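Long-range contacts in pentacotripeptide-repeat region of PRORP domain-containing protein (Brachypodium distachyon, PDB 4ME2), which probably binds RNA in a sequence-specific manner as a chloroplast pentatricopeptide repeat protein linked to group II intron RNA: residues Trp98-Arg109 against Ala138-Glu149; Glu48-Leu59 against Ala72-Leu80. All blocks are in the same frame, centred on the assembly; numbering follows the deposited sequence.

Interaction 1: residues Trp98-Arg109 against Ala138-Glu149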
loop_
_atom_site.group_PDB
_atom_site.type_symbol
_atom_site.label_atom_id
_atom_site.label_comp_id
_atom_site.label_asym_id
_atom_site.label_seq_id
_atom_site.Cartn_x
_atom_site.Cartn_y
_atom_site.Cartn_z
ATOM N N TRP A 98 -3.178 2.987 -14.034
ATOM C CA TRP A 98 -2.997 2.812 -12.595
ATOM C C TRP A 98 -4.083 1.964 -11.964
ATOM O O TRP A 98 -3.786 1.019 -11.223
ATOM C CB TRP A 98 -2.845 4.171 -11.925
ATOM C CG TRP A 98 -2.508 4.058 -10.476
ATOM C CD1 TRP A 98 -1.253 3.949 -9.900
ATOM C CD2 TRP A 98 -3.451 4.012 -9.374
ATOM N NE1 TRP A 98 -1.355 3.849 -8.538
ATOM C CE2 TRP A 98 -2.655 3.872 -8.157
ATOM C CE3 TRP A 98 -4.830 4.065 -9.276
ATOM C CZ2 TRP A 98 -3.238 3.798 -6.906
ATOM C CZ3 TRP A 98 -5.413 3.993 -8.010
ATOM C CH2 TRP A 98 -4.633 3.863 -6.849
ATOM N N SER A 99 -5.350 2.258 -12.262
ATOM C CA SER A 99 -6.451 1.489 -11.663
ATOM C C SER A 99 -6.413 -0.004 -12.040
ATOM O O SER A 99 -6.720 -0.856 -11.208
ATOM C CB SER A 99 -7.813 2.105 -11.995
ATOM O OG SER A 99 -8.146 1.873 -13.345
ATOM N N LEU A 100 -6.031 -0.307 -13.283
ATOM C CA LEU A 100 -5.913 -1.691 -13.744
ATOM C C LEU A 100 -4.727 -2.376 -13.087
ATOM O O LEU A 100 -4.806 -3.556 -12.756
ATOM C CB LEU A 100 -5.756 -1.772 -15.263
ATOM C CG LEU A 100 -6.918 -1.225 -16.096
ATOM C CD1 LEU A 100 -6.703 -1.557 -17.565
ATOM C CD2 LEU A 100 -8.233 -1.803 -15.612
ATOM N N ALA A 101 -3.633 -1.635 -12.915
ATOM C CA ALA A 101 -2.445 -2.191 -12.257
ATOM C C ALA A 101 -2.750 -2.511 -10.797
ATOM O O ALA A 101 -2.259 -3.515 -10.261
ATOM C CB ALA A 101 -1.256 -1.242 -12.370
ATOM N N LEU A 102 -3.554 -1.661 -10.160
ATOM C CA LEU A 102 -3.969 -1.874 -8.769
ATOM C C LEU A 102 -4.846 -3.117 -8.682
ATOM O O LEU A 102 -4.701 -3.924 -7.765
ATOM C CB LEU A 102 -4.756 -0.669 -8.238
ATOM C CG LEU A 102 -4.643 -0.181 -6.784
ATOM C CD1 LEU A 102 -5.988 0.315 -6.264
ATOM C CD2 LEU A 102 -4.016 -1.170 -5.808
ATOM N N ALA A 103 -5.760 -3.269 -9.637
ATOM C CA ALA A 103 -6.586 -4.464 -9.690
ATOM C C ALA A 103 -5.701 -5.705 -9.857
ATOM O O ALA A 103 -5.974 -6.744 -9.249
ATOM C CB ALA A 103 -7.627 -4.363 -10.798
ATOM N N ALA A 104 -4.638 -5.595 -10.658
ATOM C CA ALA A 104 -3.696 -6.710 -10.817
ATOM C C ALA A 104 -3.003 -7.025 -9.493
ATOM O O ALA A 104 -2.860 -8.200 -9.125
ATOM C CB ALA A 104 -2.675 -6.428 -11.909
ATOM N N LEU A 105 -2.582 -5.977 -8.785
ATOM C CA LEU A 105 -1.979 -6.130 -7.458
ATOM C C LEU A 105 -2.894 -6.929 -6.532
ATOM O O LEU A 105 -2.434 -7.846 -5.851
ATOM C CB LEU A 105 -1.635 -4.766 -6.831
ATOM C CG LEU A 105 -1.051 -4.773 -5.405
ATOM C CD1 LEU A 105 0.227 -5.591 -5.340
ATOM C CD2 LEU A 105 -0.811 -3.357 -4.907
ATOM N N HIS A 106 -4.179 -6.586 -6.499
ATOM C CA HIS A 106 -5.118 -7.291 -5.623
ATOM C C HIS A 106 -5.296 -8.749 -5.972
ATOM O O HIS A 106 -5.504 -9.581 -5.078
ATOM C CB HIS A 106 -6.449 -6.562 -5.546
ATOM C CG HIS A 106 -6.406 -5.319 -4.695
ATOM N ND1 HIS A 106 -5.995 -5.330 -3.407
ATOM C CD2 HIS A 106 -6.759 -4.008 -4.985
ATOM C CE1 HIS A 106 -6.080 -4.086 -2.905
ATOM N NE2 HIS A 106 -6.552 -3.278 -3.875
ATOM N N VAL A 107 -5.206 -9.082 -7.260
ATOM C CA VAL A 107 -5.178 -10.485 -7.667
ATOM C C VAL A 107 -3.924 -11.136 -7.077
ATOM O O VAL A 107 -4.008 -12.210 -6.483
ATOM C CB VAL A 107 -5.214 -10.667 -9.200
ATOM C CG1 VAL A 107 -5.098 -12.139 -9.566
ATOM C CG2 VAL A 107 -6.505 -10.097 -9.788
ATOM N N ALA A 108 -2.769 -10.485 -7.212
ATOM C CA ALA A 108 -1.519 -11.049 -6.676
ATOM C C ALA A 108 -1.604 -11.280 -5.166
ATOM O O ALA A 108 -1.108 -12.289 -4.649
ATOM C CB ALA A 108 -0.336 -10.153 -7.013
ATOM N N ARG A 109 -2.243 -10.343 -4.468
ATOM C CA ARG A 109 -2.300 -10.375 -3.004
ATOM C C ARG A 109 -3.004 -11.624 -2.463
ATOM O O ARG A 109 -2.771 -12.007 -1.320
ATOM C CB ARG A 109 -2.978 -9.109 -2.461
ATOM C CG ARG A 109 -2.169 -7.820 -2.610
ATOM C CD ARG A 109 -2.881 -6.618 -1.986
ATOM N NE ARG A 109 -3.297 -6.963 -0.630
ATOM C CZ ARG A 109 -4.541 -7.254 -0.263
ATOM N NH1 ARG A 109 -5.539 -7.182 -1.132
ATOM N NH2 ARG A 109 -4.790 -7.608 0.992
ATOM N N ALA A 138 -9.013 4.419 -3.296
ATOM C CA ALA A 138 -8.371 3.138 -3.585
ATOM C C ALA A 138 -7.065 2.983 -2.801
ATOM O O ALA A 138 -6.736 1.881 -2.355
ATOM C CB ALA A 138 -8.141 2.967 -5.081
ATOM N N VAL A 139 -6.326 4.080 -2.638
ATOM C CA VAL A 139 -5.096 4.045 -1.840
ATOM C C VAL A 139 -5.423 3.798 -0.363
ATOM O O VAL A 139 -4.761 2.995 0.296
ATOM C CB VAL A 139 -4.247 5.326 -1.999
ATOM C CG1 VAL A 139 -3.164 5.390 -0.931
ATOM C CG2 VAL A 139 -3.615 5.382 -3.379
ATOM N N ASP A 140 -6.438 4.478 0.169
ATOM C CA ASP A 140 -6.819 4.259 1.568
ATOM C C ASP A 140 -7.209 2.804 1.801
ATOM O O ASP A 140 -6.868 2.220 2.837
ATOM C CB ASP A 140 -7.980 5.165 1.988
ATOM C CG ASP A 140 -7.613 6.632 2.010
ATOM O OD1 ASP A 140 -6.423 6.986 1.867
ATOM O OD2 ASP A 140 -8.551 7.442 2.167
ATOM N N ALA A 141 -7.934 2.236 0.837
ATOM C CA ALA A 141 -8.366 0.847 0.911
ATOM C C ALA A 141 -7.178 -0.113 0.851
ATOM O O ALA A 141 -7.160 -1.115 1.565
ATOM C CB ALA A 141 -9.382 0.532 -0.185
ATOM N N LEU A 142 -6.187 0.206 0.021
ATOM C CA LEU A 142 -4.977 -0.613 -0.069
ATOM C C LEU A 142 -4.251 -0.655 1.276
ATOM O O LEU A 142 -3.745 -1.710 1.684
ATOM C CB LEU A 142 -4.051 -0.092 -1.173
ATOM C CG LEU A 142 -2.699 -0.804 -1.336
ATOM C CD1 LEU A 142 -2.897 -2.278 -1.668
ATOM C CD2 LEU A 142 -1.854 -0.108 -2.391
ATOM N N VAL A 143 -4.216 0.483 1.969
ATOM C CA VAL A 143 -3.571 0.556 3.278
ATOM C C VAL A 143 -4.324 -0.278 4.315
ATOM O O VAL A 143 -3.704 -0.991 5.103
ATOM C CB VAL A 143 -3.358 2.010 3.744
ATOM C CG1 VAL A 143 -2.955 2.054 5.209
ATOM C CG2 VAL A 143 -2.293 2.671 2.886
ATOM N N GLU A 144 -5.653 -0.213 4.300
ATOM C CA GLU A 144 -6.446 -1.090 5.162
ATOM C C GLU A 144 -6.163 -2.562 4.871
ATOM O O GLU A 144 -6.067 -3.363 5.799
ATOM C CB GLU A 144 -7.941 -0.800 5.032
ATOM C CG GLU A 144 -8.343 0.568 5.555
ATOM C CD GLU A 144 -7.983 0.774 7.011
ATOM O OE1 GLU A 144 -8.387 -0.059 7.853
ATOM O OE2 GLU A 144 -7.302 1.772 7.320
ATOM N N ALA A 145 -6.009 -2.905 3.590
ATOM C CA ALA A 145 -5.741 -4.286 3.179
ATOM C C ALA A 145 -4.368 -4.756 3.652
ATOM O O ALA A 145 -4.207 -5.912 4.041
ATOM C CB ALA A 145 -5.883 -4.445 1.667
ATOM N N PHE A 146 -3.394 -3.853 3.625
ATOM C CA PHE A 146 -2.051 -4.145 4.101
ATOM C C PHE A 146 -2.081 -4.421 5.600
ATOM O O PHE A 146 -1.523 -5.411 6.063
ATOM C CB PHE A 146 -1.116 -2.976 3.777
ATOM C CG PHE A 146 0.221 -3.040 4.470
ATOM C CD1 PHE A 146 1.007 -4.191 4.416
ATOM C CD2 PHE A 146 0.714 -1.931 5.149
ATOM C CE1 PHE A 146 2.246 -4.239 5.043
ATOM C CE2 PHE A 146 1.955 -1.967 5.772
ATOM C CZ PHE A 146 2.720 -3.125 5.722
ATOM N N ILE A 147 -2.747 -3.552 6.353
ATOM C CA ILE A 147 -2.801 -3.718 7.805
ATOM C C ILE A 147 -3.489 -5.037 8.155
ATOM O O ILE A 147 -3.000 -5.794 8.997
ATOM C CB ILE A 147 -3.462 -2.508 8.504
ATOM C CG1 ILE A 147 -2.584 -1.267 8.322
ATOM C CG2 ILE A 147 -3.672 -2.781 9.991
ATOM C CD1 ILE A 147 -3.240 0.034 8.736
ATOM N N GLU A 148 -4.600 -5.316 7.475
ATOM C CA GLU A 148 -5.352 -6.552 7.693
ATOM C C GLU A 148 -4.532 -7.795 7.340
ATOM O O GLU A 148 -4.470 -8.741 8.131
ATOM C CB GLU A 148 -6.680 -6.541 6.931
ATOM C CG GLU A 148 -7.375 -7.901 6.903
ATOM C CD GLU A 148 -8.893 -7.813 6.859
ATOM O OE1 GLU A 148 -9.438 -6.692 6.769
ATOM O OE2 GLU A 148 -9.548 -8.879 6.926
ATOM N N GLU A 149 -3.895 -7.798 6.171
ATOM C CA GLU A 149 -3.126 -8.976 5.769
ATOM C C GLU A 149 -1.986 -9.286 6.744
ATOM O O GLU A 149 -1.597 -10.439 6.897
ATOM C CB GLU A 149 -2.617 -8.874 4.323
ATOM C CG GLU A 149 -1.453 -7.919 4.111
ATOM C CD GLU A 149 -1.211 -7.572 2.651
ATOM O OE1 GLU A 149 -1.881 -8.141 1.766
ATOM O OE2 GLU A 149 -0.333 -6.730 2.391
HETATM O O HOH W 1 -7.513 -0.769 -3.144
HETATM O O HOH W 2 -2.301 -10.793 1.196
HETATM O O HOH W 3 -6.294 -7.890 3.523
#

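Interaction 2: residues Glu48-Leu59 against Ala72-Leu80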
loop_
_atom_site.group_PDB
_atom_site.type_symbol
_atom_site.label_atom_id
_atom_site.label_comp_id
_atom_site.label_asym_id
_atom_site.label_seq_id
_atom_site.Cartn_x
_atom_site.Cartn_y
_atom_site.Cartn_z
ATOM N N GLU A 48 1.720 -14.890 -22.585
ATOM C CA GLU A 48 0.526 -14.938 -21.743
ATOM C C GLU A 48 0.281 -13.633 -20.981
ATOM O O GLU A 48 -0.870 -13.246 -20.789
ATOM C CB GLU A 48 0.503 -16.162 -20.812
ATOM C CG GLU A 48 1.855 -16.677 -20.354
ATOM C CD GLU A 48 2.636 -17.357 -21.468
ATOM O OE1 GLU A 48 2.130 -18.319 -22.083
ATOM O OE2 GLU A 48 3.768 -16.926 -21.722
ATOM N N ALA A 49 1.348 -12.958 -20.551
ATOM C CA ALA A 49 1.203 -11.666 -19.874
ATOM C C ALA A 49 0.632 -10.621 -20.827
ATOM O O ALA A 49 -0.310 -9.906 -20.481
ATOM C CB ALA A 49 2.526 -11.198 -19.295
ATOM N N ILE A 50 1.199 -10.541 -22.031
ATOM C CA ILE A 50 0.705 -9.605 -23.045
ATOM C C ILE A 50 -0.783 -9.812 -23.321
ATOM O O ILE A 50 -1.561 -8.849 -23.340
ATOM C CB ILE A 50 1.511 -9.695 -24.360
ATOM C CG1 ILE A 50 2.908 -9.110 -24.152
ATOM C CG2 ILE A 50 0.792 -8.957 -25.485
ATOM C CD1 ILE A 50 3.793 -9.139 -25.379
ATOM N N HIS A 51 -1.179 -11.065 -23.531
ATOM C CA HIS A 51 -2.582 -11.393 -23.761
ATOM C C HIS A 51 -3.445 -10.960 -22.607
ATOM O O HIS A 51 -4.525 -10.407 -22.812
ATOM C CB HIS A 51 -2.768 -12.883 -24.050
ATOM C CG HIS A 51 -2.427 -13.278 -25.469
ATOM N ND1 HIS A 51 -2.061 -14.532 -25.805
ATOM C CD2 HIS A 51 -2.402 -12.531 -26.647
ATOM C CE1 HIS A 51 -1.819 -14.588 -27.129
ATOM N NE2 HIS A 51 -2.027 -13.363 -27.643
ATOM N N ALA A 52 -2.965 -11.192 -21.383
ATOM C CA ALA A 52 -3.719 -10.845 -20.181
ATOM C C ALA A 52 -3.882 -9.334 -20.017
ATOM O O ALA A 52 -4.950 -8.860 -19.618
ATOM C CB ALA A 52 -3.072 -11.456 -18.948
ATOM N N VAL A 53 -2.830 -8.583 -20.327
ATOM C CA VAL A 53 -2.899 -7.121 -20.279
ATOM C C VAL A 53 -3.927 -6.630 -21.291
ATOM O O VAL A 53 -4.758 -5.771 -20.986
ATOM C CB VAL A 53 -1.527 -6.468 -20.559
ATOM C CG1 VAL A 53 -1.667 -4.965 -20.792
ATOM C CG2 VAL A 53 -0.566 -6.736 -19.410
ATOM N N GLN A 54 -3.889 -7.184 -22.498
ATOM C CA GLN A 54 -4.836 -6.732 -23.512
ATOM C C GLN A 54 -6.280 -7.060 -23.146
ATOM O O GLN A 54 -7.174 -6.234 -23.342
ATOM C CB GLN A 54 -4.439 -7.224 -24.905
ATOM C CG GLN A 54 -3.209 -6.498 -25.442
ATOM C CD GLN A 54 -3.349 -4.980 -25.395
ATOM O OE1 GLN A 54 -4.172 -4.400 -26.102
ATOM N NE2 GLN A 54 -2.543 -4.332 -24.557
ATOM N N ALA A 55 -6.499 -8.249 -22.590
ATOM C CA ALA A 55 -7.827 -8.659 -22.141
ATOM C C ALA A 55 -8.361 -7.747 -21.038
ATOM O O ALA A 55 -9.523 -7.349 -21.071
ATOM C CB ALA A 55 -7.818 -10.110 -21.681
ATOM N N LEU A 56 -7.519 -7.416 -20.060
ATOM C CA LEU A 56 -7.961 -6.563 -18.962
ATOM C C LEU A 56 -8.365 -5.180 -19.475
ATOM O O LEU A 56 -9.367 -4.620 -19.036
ATOM C CB LEU A 56 -6.888 -6.453 -17.873
ATOM C CG LEU A 56 -7.264 -5.616 -16.646
ATOM C CD1 LEU A 56 -8.615 -6.029 -16.088
ATOM C CD2 LEU A 56 -6.191 -5.706 -15.570
ATOM N N LYS A 57 -7.581 -4.641 -20.404
ATOM C CA LYS A 57 -7.910 -3.362 -21.036
ATOM C C LYS A 57 -9.227 -3.461 -21.823
ATOM O O LYS A 57 -10.111 -2.615 -21.679
ATOM C CB LYS A 57 -6.738 -2.880 -21.905
ATOM C CG LYS A 57 -5.534 -2.412 -21.089
ATOM C CD LYS A 57 -4.227 -2.394 -21.878
ATOM C CE LYS A 57 -4.260 -1.421 -23.043
ATOM N NZ LYS A 57 -2.975 -1.423 -23.797
ATOM N N ARG A 58 -9.369 -4.517 -22.620
ATOM C CA ARG A 58 -10.579 -4.753 -23.404
ATOM C C ARG A 58 -11.823 -4.856 -22.519
ATOM O O ARG A 58 -12.857 -4.255 -22.815
ATOM C CB ARG A 58 -10.406 -6.024 -24.238
ATOM C CG ARG A 58 -11.571 -6.367 -25.150
ATOM C CD ARG A 58 -11.343 -7.703 -25.851
ATOM N NE ARG A 58 -11.482 -8.848 -24.946
ATOM C CZ ARG A 58 -10.526 -9.738 -24.682
ATOM N NH1 ARG A 58 -9.332 -9.651 -25.259
ATOM N NH2 ARG A 58 -10.770 -10.736 -23.843
ATOM N N LEU A 59 -11.711 -5.611 -21.429
ATOM C CA LEU A 59 -12.830 -5.835 -20.512
ATOM C C LEU A 59 -13.282 -4.575 -19.781
ATOM O O LEU A 59 -14.409 -4.507 -19.288
ATOM C CB LEU A 59 -12.482 -6.923 -19.487
ATOM C CG LEU A 59 -12.363 -8.351 -20.029
ATOM C CD1 LEU A 59 -11.741 -9.274 -18.989
ATOM C CD2 LEU A 59 -13.719 -8.866 -20.481
ATOM N N ALA A 72 -12.965 -7.847 -13.869
ATOM C CA ALA A 72 -12.193 -8.004 -15.076
ATOM C C ALA A 72 -10.828 -8.575 -14.732
ATOM O O ALA A 72 -10.321 -9.413 -15.456
ATOM C CB ALA A 72 -12.066 -6.692 -15.822
ATOM N N ALA A 73 -10.245 -8.134 -13.618
ATOM C CA ALA A 73 -8.882 -8.544 -13.269
ATOM C C ALA A 73 -8.791 -10.028 -12.931
ATOM O O ALA A 73 -7.842 -10.697 -13.333
ATOM C CB ALA A 73 -8.329 -7.693 -12.135
ATOM N N SER A 74 -9.773 -10.551 -12.205
ATOM C CA SER A 74 -9.773 -11.984 -11.933
ATOM C C SER A 74 -9.966 -12.796 -13.214
ATOM O O SER A 74 -9.311 -13.816 -13.399
ATOM C CB SER A 74 -10.801 -12.365 -10.861
ATOM O OG SER A 74 -12.115 -12.025 -11.257
ATOM N N ALA A 75 -10.844 -12.338 -14.101
ATOM C CA ALA A 75 -11.090 -13.042 -15.357
ATOM C C ALA A 75 -9.866 -13.020 -16.273
ATOM O O ALA A 75 -9.496 -14.039 -16.852
ATOM C CB ALA A 75 -12.300 -12.456 -16.073
ATOM N N ALA A 76 -9.233 -11.861 -16.401
ATOM C CA ALA A 76 -8.136 -11.720 -17.355
ATOM C C ALA A 76 -6.803 -12.262 -16.833
ATOM O O ALA A 76 -5.985 -12.778 -17.611
ATOM C CB ALA A 76 -8.000 -10.270 -17.786
ATOM N N LEU A 77 -6.596 -12.170 -15.522
ATOM C CA LEU A 77 -5.290 -12.471 -14.933
ATOM C C LEU A 77 -5.277 -13.728 -14.069
ATOM O O LEU A 77 -4.216 -14.161 -13.613
ATOM C CB LEU A 77 -4.801 -11.281 -14.098
ATOM C CG LEU A 77 -4.954 -9.864 -14.657
ATOM C CD1 LEU A 77 -4.505 -8.838 -13.628
ATOM C CD2 LEU A 77 -4.195 -9.677 -15.960
ATOM N N GLY A 78 -6.450 -14.310 -13.856
ATOM C CA GLY A 78 -6.619 -15.390 -12.889
ATOM C C GLY A 78 -5.977 -16.726 -13.208
ATOM O O GLY A 78 -5.906 -17.594 -12.343
ATOM N N ARG A 79 -5.516 -16.902 -14.443
ATOM C CA ARG A 79 -4.859 -18.151 -14.841
ATOM C C ARG A 79 -3.331 -18.045 -14.843
ATOM O O ARG A 79 -2.633 -19.041 -15.070
ATOM C CB ARG A 79 -5.346 -18.620 -16.225
ATOM C CG ARG A 79 -6.858 -18.662 -16.437
ATOM C CD ARG A 79 -7.556 -19.683 -15.550
ATOM N NE ARG A 79 -8.861 -20.075 -16.088
ATOM C CZ ARG A 79 -9.820 -20.677 -15.386
ATOM N NH1 ARG A 79 -9.641 -20.959 -14.100
ATOM N NH2 ARG A 79 -10.970 -20.993 -15.970
ATOM N N LEU A 80 -2.810 -16.845 -14.588
ATOM C CA LEU A 80 -1.372 -16.582 -14.725
ATOM C C LEU A 80 -0.546 -17.104 -13.562
ATOM O O LEU A 80 -0.943 -16.964 -12.409
ATOM C CB LEU A 80 -1.109 -15.084 -14.867
ATOM C CG LEU A 80 -1.624 -14.339 -16.099
ATOM C CD1 LEU A 80 -1.360 -12.853 -15.928
ATOM C CD2 LEU A 80 -0.988 -14.853 -17.383
#

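Interaction 1: residues Trp98-Arg109 against Ala138-Glu149
Leu142 is the apolar centre of this contact, a knob seated among Leu102, Leu105, His106 and Arg109. Its CG lies anti to the backbone N (chi1 177°), which carries CD1 to within 4.0 Å of Leu105 CD2. At the N-terminal end, the Trp98 ring meets the Ala138 methyl at its edge (CH2 to CB, 4.0 Å) and Val139 CG2 obliquely, while its NE1 is bound to the carbonyl of Phe124. Ala138 is small enough to admit Leu102, whose CD1 lies 3.6 Å from Ala138 CB.

Polar grip replaces packing at the other end. Arg109 holds one oxygen of Glu149 side-on: NE reaches OE1 at 3.0 Å and NH2 reaches the same OE1 at 3.1 Å, both from one face of the carboxylate. Tyr121 binds OE2. The Ala145 methyl lies over one guanidinium face, and Arg109 NH1 donates to His106 ND1 (3.0 Å), whose NE2 shares a water with Ala138 O. With an alanine replacing Arg109, the Glu149 carboxylate would probably be left without its charged mate and the His106 ring freer to turn.

The near-parallel segment axes stay at least 12.1 Å apart, so a leucine knob bridges the middle and a water-backed ion pair the C-terminal ends.

Interaction 2: residues Glu48-Leu59 against Ala72-Leu80
Leu80 meets Glu48 at CB and at the backbone carbonyl (CD2 to Glu48 O, 3.8 Å), while the carboxylate, the one flat side-chain group among the touching residues, turns away; no ring offers a face or edge here. Aliphatic groups and backbone atoms do the work.

Alanines suit a closely packed antiparallel pair of helices, whose axes pass 8.5 Å apart at 151°. Ala76 is a knob among Ala52, Ala55, Leu56 and Leu59, its CB 3.7 Å from Leu56 N, close against the backbone. Ala52 returns the fit, its CB 3.5 Å from Ala76 O and touching Leu77 CD2 and Leu80 CD1. A larger partner fills the reciprocal hole: Leu56, with CG opposite its own backbone N (chi1 -178°), sends CD1 between Ala72 and Ala73, 3.5 Å from Ala72 CB. Toward the connection between the helices Leu59 adds its CB, 3.7 Å from Ala72 CB. The type I turn from Leu77 to Leu80 brings Leu80 back over Ala52.

This helix-turn-helix hairpin lies at the N-terminal end of the solenoid. Helix 82-94 meets it through Val53 and Leu77, and helix 98-109 packs on Ala73 and Leu77.

Overall arrangement
The centre of interaction 1 lies about 6 Å from the centre of the chain, that of interaction 2 about 22 Å, near the N-terminal end. Both are partly buried, but only interaction 2 has exposed residues among those that touch, around a buried middle. Helix 98-109 links them: while one side reaches toward helix 133-151, Leu100 packs against Leu56 and Lys57 of the hairpin. Their chemistry follows their geometry. The antiparallel hairpin of interaction 2 joins helices so tightly set that alanines and leucines suffice, with no hydrogen bond between its segments. Interaction 1 spans a wider gap between near-parallel helices, so an arginine, a histidine, a tryptophan and ordered waters supplement its leucine core.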